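PDB 3GF8: putative polysaccharide binding proteins (DUF1812), which is probably a lipid-anchored outer-membrane component of fimbrial assembly, of the FimB/Mfa2 family, and may also bind polysaccharide. Local coordinates for residues Y22-E27 with L261-N266; I146-I151 with T214-E219. All coordinates share one frame; numbering follows the deposited sequence.

Interactions 1 and 2 lie at the middle of the elongated chain, where strand 139-158 is broken by a short loop; their centres are about 10 Å apart. Segment 261-266 joins them. Lys150 NZ, from interaction 2, reaches Ser265 OG of interaction 1 at 2.6 Å, probably as a hydrogen bond, and Ser265 O probably takes a backbone hydrogen bond from Ile151 N at 2.9 Å. Asp262 and Arg216 add a salt bridge between the two. The centre of interaction 2 is about 3 Å from that of the chain and the contact is buried, whereas interaction 1 is partly buried. The 1,2-ethanediol at Asn266 probably comes from the crystallisation liquor.

Interaction 1 (Y22-E27 with L261-N266); sequences YDYNME and LDRQSN. With EDO (1,2-ethanediol), chain B.
The loop after strand 16-21 packs on the C-terminal end of helix 257-263, with Tyr24, the centre of an inverse gamma turn, against Arg263 and Asp262. Arg263 CG sits squarely over the Tyr24 ring, 4.0 Å from its centroid and 4° off the normal, a CH-pi contact. The rest of the arginine runs extended from CG to NE across the same ring, carrying its guanidinium to the CD1 and CE1 side; the two planes are turned 41° apart, and Arg263 NH2 comes 3.5 Å from Tyr24 CE1. Asp262 CB approaches the opposite edge at CE2, near the ring plane. Placing CG anti to the backbone N (chi1 -156°) swings the tyrosine ring toward the helix end. Tyr24 OH and Asp262 OD2 are joined through a water, while Gln258 holds OD1.

Arg263 NH1 donates to Asn25 O at 3.1 Å, with the oxygen close to the guanidinium plane, while NE of the same group is salt-bridged to Glu259. Beyond it, Met26 SE, a selenomethionine atom, lies 3.9 Å from Arg263 CB, and Met26 CG rests 3.6 Å from Gln264 NE2, whose polar partner is Glu251.

Gln264 is the first residue past the helix. Its OE1 accepts a hydrogen bond from Asn266 N at 3.0 Å, on the way into strand 266-273. Another water links Tyr22 OH, Arg263 O and Ser265 OG.

An alanine in place of Arg263 would probably uncover one face of the Tyr24 ring, leave Asn25 O without this donor and deprive Glu259 of its charged mate. One side chain thus ties the loop to the helix end by both apolar and polar means: its methylene covers the ring, its NH1 holds Asn25 O, and the carboxylate of Glu259 would help to hold the guanidinium in place.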
loop_
_atom_site.group_PDB
_atom_site.type_symbol
_atom_site.label_atom_id
_atom_site.label_comp_id
_atom_site.label_asym_id
_atom_site.label_seq_id
_atom_site.Cartn_x
_atom_site.Cartn_y
_atom_site.Cartn_z
ATOM N N TYR A 22 -5.825 12.570 4.247
ATOM C CA TYR A 22 -4.686 11.767 3.886
ATOM C C TYR A 22 -3.424 12.589 4.071
ATOM O O TYR A 22 -2.859 13.100 3.092
ATOM C CB TYR A 22 -4.797 11.228 2.433
ATOM C CG TYR A 22 -3.554 10.515 1.974
ATOM C CD1 TYR A 22 -2.882 9.597 2.804
ATOM C CD2 TYR A 22 -3.005 10.786 0.737
ATOM C CE1 TYR A 22 -1.685 8.956 2.362
ATOM C CE2 TYR A 22 -1.848 10.159 0.309
ATOM C CZ TYR A 22 -1.184 9.260 1.119
ATOM O OH TYR A 22 -0.026 8.671 0.631
ATOM N N ASP A 23 -2.992 12.708 5.330
ATOM C CA ASP A 23 -1.774 13.418 5.660
ATOM C C ASP A 23 -0.713 12.498 6.199
ATOM O O ASP A 23 0.433 12.934 6.435
ATOM C CB ASP A 23 -2.030 14.570 6.644
ATOM C CG ASP A 23 -2.584 14.108 8.009
ATOM O OD1 ASP A 23 -2.788 12.910 8.261
ATOM O OD2 ASP A 23 -2.871 14.991 8.825
ATOM N N TYR A 24 -1.053 11.215 6.364
ATOM C CA TYR A 24 -0.042 10.216 6.799
ATOM C C TYR A 24 0.897 9.794 5.616
ATOM O O TYR A 24 0.858 8.672 5.107
ATOM C CB TYR A 24 -0.738 9.032 7.473
ATOM C CG TYR A 24 0.122 8.254 8.431
ATOM C CD1 TYR A 24 0.620 8.835 9.580
ATOM C CD2 TYR A 24 0.412 6.926 8.209
ATOM C CE1 TYR A 24 1.398 8.121 10.464
ATOM C CE2 TYR A 24 1.194 6.203 9.086
ATOM C CZ TYR A 24 1.670 6.808 10.222
ATOM O OH TYR A 24 2.451 6.094 11.105
ATOM N N ASN A 25 1.753 10.727 5.204
ATOM C CA ASN A 25 2.629 10.547 4.058
ATOM C C ASN A 25 3.963 11.235 4.329
ATOM O O ASN A 25 4.108 11.852 5.377
ATOM C CB ASN A 25 1.981 11.091 2.789
ATOM C CG ASN A 25 1.496 12.512 2.933
ATOM O OD1 ASN A 25 2.263 13.428 3.233
ATOM N ND2 ASN A 25 0.195 12.707 2.724
HETATM N N MSE A 26 4.932 11.147 3.402
HETATM C CA MSE A 26 6.232 11.751 3.658
HETATM C C MSE A 26 6.211 13.269 3.532
HETATM O O MSE A 26 7.162 13.912 3.930
HETATM C CB MSE A 26 7.331 11.163 2.789
HETATM C CG MSE A 26 7.534 9.687 3.038
HETATM SE SE MSE A 26 8.268 9.354 4.771
HETATM C CE MSE A 26 10.114 9.774 4.254
ATOM N N GLU A 27 5.127 13.846 3.036
ATOM C CA GLU A 27 5.020 15.292 3.009
ATOM C C GLU A 27 4.340 15.788 4.283
ATOM O O GLU A 27 4.143 16.978 4.461
ATOM C CB GLU A 27 4.262 15.752 1.756
ATOM C CG GLU A 27 4.947 15.366 0.427
ATOM N N LEU A 261 7.370 2.750 6.268
ATOM C CA LEU A 261 6.694 1.893 5.291
ATOM C C LEU A 261 5.250 2.356 4.969
ATOM O O LEU A 261 4.790 2.253 3.817
ATOM C CB LEU A 261 6.692 0.450 5.771
ATOM C CG LEU A 261 8.070 -0.209 5.881
ATOM C CD1 LEU A 261 7.893 -1.679 6.373
ATOM C CD2 LEU A 261 8.831 -0.107 4.560
ATOM N N ASP A 262 4.547 2.875 5.965
ATOM C CA ASP A 262 3.174 3.340 5.755
ATOM C C ASP A 262 3.158 4.681 5.090
ATOM O O ASP A 262 2.342 4.928 4.167
ATOM C CB ASP A 262 2.405 3.482 7.060
ATOM C CG ASP A 262 2.058 2.162 7.681
ATOM O OD1 ASP A 262 1.905 1.156 6.963
ATOM O OD2 ASP A 262 1.936 2.137 8.911
ATOM N N ARG A 263 4.038 5.560 5.544
ATOM C CA ARG A 263 4.032 6.935 5.044
ATOM C C ARG A 263 4.541 7.066 3.624
ATOM O O ARG A 263 4.053 7.889 2.865
ATOM C CB ARG A 263 4.879 7.840 5.932
ATOM C CG ARG A 263 4.149 8.451 7.094
ATOM C CD ARG A 263 5.067 9.469 7.746
ATOM N NE ARG A 263 4.589 9.859 9.058
ATOM C CZ ARG A 263 3.691 10.810 9.289
ATOM N NH1 ARG A 263 3.146 11.528 8.301
ATOM N NH2 ARG A 263 3.348 11.056 10.545
ATOM N N GLN A 264 5.565 6.285 3.286
ATOM C CA GLN A 264 6.164 6.327 1.961
ATOM C C GLN A 264 5.505 5.288 1.079
ATOM O O GLN A 264 5.443 4.103 1.444
ATOM C CB GLN A 264 7.676 6.030 2.065
ATOM C CG GLN A 264 8.452 6.133 0.738
ATOM C CD GLN A 264 8.141 7.425 -0.016
ATOM O OE1 GLN A 264 7.106 7.526 -0.664
ATOM N NE2 GLN A 264 9.028 8.410 0.079
ATOM N N SER A 265 5.028 5.696 -0.090
ATOM C CA SER A 265 4.471 4.698 -0.999
ATOM C C SER A 265 5.088 4.669 -2.386
ATOM O O SER A 265 4.641 3.898 -3.247
ATOM C CB SER A 265 2.938 4.847 -1.074
ATOM O OG SER A 265 2.375 4.708 0.218
ATOM N N ASN A 266 6.082 5.520 -2.629
ATOM C CA ASN A 266 6.871 5.422 -3.837
ATOM C C ASN A 266 8.319 5.238 -3.508
ATOM O O ASN A 266 8.925 6.099 -2.876
ATOM C CB ASN A 266 6.745 6.675 -4.671
ATOM C CG ASN A 266 5.353 6.931 -5.078
ATOM O OD1 ASN A 266 4.655 7.721 -4.454
ATOM N ND2 ASN A 266 4.906 6.230 -6.110
HETATM C C1 EDO B . 8.250 5.339 -7.856
HETATM O O1 EDO B . 6.835 5.581 -7.733
HETATM C C2 EDO B . 8.771 6.049 -9.104
HETATM O O2 EDO B . 9.918 6.873 -8.824
HETATM O O HOH W 1 2.221 7.073 1.152
HETATM O O HOH W 2 1.048 13.491 9.689
HETATM O O HOH W 3 0.050 6.192 4.471
HETATM O O HOH W 4 2.510 3.646 10.983
HETATM O O HOH W 5 4.665 10.353 0.721
#

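Interaction 2 (I146-I151 with T214-E219); sequences IRDTKI and TMRLME
Lys150 and Thr214 form an antiparallel hydrogen-bonded pair, Lys150 N giving to Thr214 O and Thr214 N to Lys150 O, both at 2.9 Å, which joins strand 139-158, just past its break, to the end of strand 209-214. Beyond this pair segment 214-219 leaves as a loop, and side chains take over. Asp148 lies obliquely against the bent chain of Arg216: OD1 touches CD and stands 3.3 Å from NE. This salt bridge rests on charge alone, since the oxygen is well out of the guanidinium plane. NE instead gives its hydrogen bond to a water at 2.9 Å, Asn185 donates to Asp148 OD1, and Arg216 NH2 is salt-bridged to Asp262.

Leu217 CD1 packs 3.8 Å from Lys150 CB and CG. A bend at chi2 (-68°) helps turn the lysine chain back along its own strand, where NZ reaches Arg147 O at 3.1 Å, Ser265 OG, Leu261 O and Gln264 O. Away from the Lys150-Leu217 packing, Thr149 CG2 meets the selenium of Met215 at 3.9 Å. The buried charges of Arg216 and Lys150 are thus met by carboxylates and by backbone and hydroxyl oxygens respectively, which would offset the cost of desolvating them.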
loop_
_atom_site.group_PDB
_atom_site.type_symbol
_atom_site.label_atom_id
_atom_site.label_comp_id
_atom_site.label_asym_id
_atom_site.label_seq_id
_atom_site.Cartn_x
_atom_site.Cartn_y
_atom_site.Cartn_z
ATOM N N ILE A 146 -4.663 5.733 5.455
ATOM C CA ILE A 146 -3.331 5.145 5.375
ATOM C C ILE A 146 -3.187 4.410 4.048
ATOM O O ILE A 146 -4.013 3.538 3.715
ATOM C CB ILE A 146 -3.154 4.140 6.539
ATOM C CG1 ILE A 146 -3.194 4.892 7.889
ATOM C CG2 ILE A 146 -1.847 3.335 6.396
ATOM C CD1 ILE A 146 -3.125 3.999 9.027
ATOM N N ARG A 147 -2.124 4.715 3.308
ATOM C CA ARG A 147 -1.944 4.132 2.003
ATOM C C ARG A 147 -1.425 2.742 2.137
ATOM O O ARG A 147 -0.450 2.504 2.857
ATOM C CB ARG A 147 -1.021 4.963 1.116
ATOM C CG ARG A 147 -0.986 4.448 -0.293
ATOM C CD ARG A 147 -0.418 5.456 -1.295
ATOM N NE ARG A 147 0.060 4.762 -2.487
ATOM C CZ ARG A 147 0.601 5.356 -3.537
ATOM N NH1 ARG A 147 0.783 6.666 -3.564
ATOM N NH2 ARG A 147 0.975 4.633 -4.570
ATOM N N ASP A 148 -2.086 1.812 1.437
ATOM C CA ASP A 148 -1.770 0.388 1.569
ATOM C C ASP A 148 -1.022 -0.191 0.362
ATOM O O ASP A 148 -0.334 -1.231 0.466
ATOM C CB ASP A 148 -3.078 -0.403 1.769
ATOM C CG ASP A 148 -3.535 -0.462 3.224
ATOM O OD1 ASP A 148 -2.830 0.029 4.134
ATOM O OD2 ASP A 148 -4.625 -1.022 3.454
ATOM N N THR A 149 -1.190 0.437 -0.795
ATOM C CA THR A 149 -0.545 -0.025 -2.002
ATOM C C THR A 149 0.771 0.748 -2.190
ATOM O O THR A 149 0.854 1.955 -1.913
ATOM C CB THR A 149 -1.461 0.106 -3.206
ATOM O OG1 THR A 149 -2.053 1.400 -3.221
ATOM C CG2 THR A 149 -2.552 -0.957 -3.157
ATOM N N LYS A 150 1.800 0.022 -2.632
ATOM C CA LYS A 150 3.156 0.541 -2.669
ATOM C C LYS A 150 3.755 0.346 -4.081
ATOM O O LYS A 150 3.764 -0.760 -4.643
ATOM C CB LYS A 150 3.986 -0.166 -1.595
ATOM C CG LYS A 150 3.391 -0.073 -0.210
ATOM C CD LYS A 150 3.433 1.381 0.360
ATOM C CE LYS A 150 2.371 1.614 1.426
ATOM N NZ LYS A 150 2.535 2.938 2.144
ATOM N N ILE A 151 4.248 1.427 -4.651
ATOM C CA ILE A 151 4.791 1.403 -5.981
ATOM C C ILE A 151 6.304 1.453 -5.826
ATOM O O ILE A 151 6.831 2.204 -4.995
ATOM C CB ILE A 151 4.221 2.553 -6.802
ATOM C CG1 ILE A 151 2.704 2.314 -6.988
ATOM C CG2 ILE A 151 4.947 2.645 -8.141
ATOM C CD1 ILE A 151 1.999 3.333 -7.771
ATOM N N THR A 214 2.966 -3.513 -4.911
ATOM C CA THR A 214 2.503 -4.562 -4.032
ATOM C C THR A 214 1.536 -3.985 -3.017
ATOM O O THR A 214 1.266 -2.790 -3.009
ATOM C CB THR A 214 3.689 -5.283 -3.323
ATOM O OG1 THR A 214 3.193 -6.436 -2.637
ATOM C CG2 THR A 214 4.419 -4.323 -2.344
HETATM N N MSE A 215 1.017 -4.850 -2.156
HETATM C CA MSE A 215 0.139 -4.415 -1.072
HETATM C C MSE A 215 1.075 -3.987 0.096
HETATM O O MSE A 215 2.203 -3.604 -0.164
HETATM C CB MSE A 215 -0.840 -5.548 -0.763
HETATM C CG MSE A 215 -1.770 -5.828 -1.962
HETATM SE SE MSE A 215 -3.257 -4.622 -1.963
HETATM C CE MSE A 215 -4.141 -5.489 -0.455
ATOM N N ARG A 216 0.629 -4.058 1.351
ATOM C CA ARG A 216 1.303 -3.397 2.461
ATOM C C ARG A 216 2.681 -3.937 2.681
ATOM O O ARG A 216 2.886 -5.173 2.600
ATOM C CB ARG A 216 0.522 -3.574 3.754
ATOM C CG ARG A 216 -0.867 -2.913 3.719
ATOM C CD ARG A 216 -1.451 -2.822 5.104
ATOM N NE ARG A 216 -0.732 -1.829 5.888
ATOM C CZ ARG A 216 -0.642 -1.816 7.217
ATOM N NH1 ARG A 216 -1.187 -2.769 7.957
ATOM N NH2 ARG A 216 0.017 -0.853 7.819
ATOM N N LEU A 217 3.631 -3.018 2.900
ATOM C CA LEU A 217 4.970 -3.389 3.381
ATOM C C LEU A 217 4.969 -3.336 4.910
ATOM O O LEU A 217 4.725 -2.297 5.490
ATOM C CB LEU A 217 6.053 -2.481 2.779
ATOM C CG LEU A 217 6.143 -2.590 1.244
ATOM C CD1 LEU A 217 6.847 -1.395 0.631
ATOM C CD2 LEU A 217 6.805 -3.913 0.834
HETATM N N MSE A 218 5.211 -4.485 5.539
HETATM C CA MSE A 218 5.133 -4.660 6.996
HETATM C C MSE A 218 6.508 -4.898 7.630
HETATM O O MSE A 218 7.323 -5.723 7.158
HETATM C CB MSE A 218 4.226 -5.860 7.335
HETATM C CG MSE A 218 2.779 -5.719 6.795
HETATM SE SE MSE A 218 1.878 -4.082 7.272
HETATM C CE MSE A 218 1.765 -4.441 9.222
ATOM N N GLU A 219 6.764 -4.205 8.731
ATOM C CA GLU A 219 8.069 -4.317 9.358
ATOM C C GLU A 219 8.324 -5.702 9.898
ATOM O O GLU A 219 9.463 -6.117 9.980
ATOM C CB GLU A 219 8.285 -3.254 10.434
ATOM C CG GLU A 219 7.610 -3.426 11.726
ATOM C CD GLU A 219 8.357 -2.643 12.777
ATOM O OE1 GLU A 219 9.447 -3.126 13.173
ATOM O OE2 GLU A 219 7.893 -1.537 13.163
HETATM O O HOH W 6 0.544 0.503 4.622
#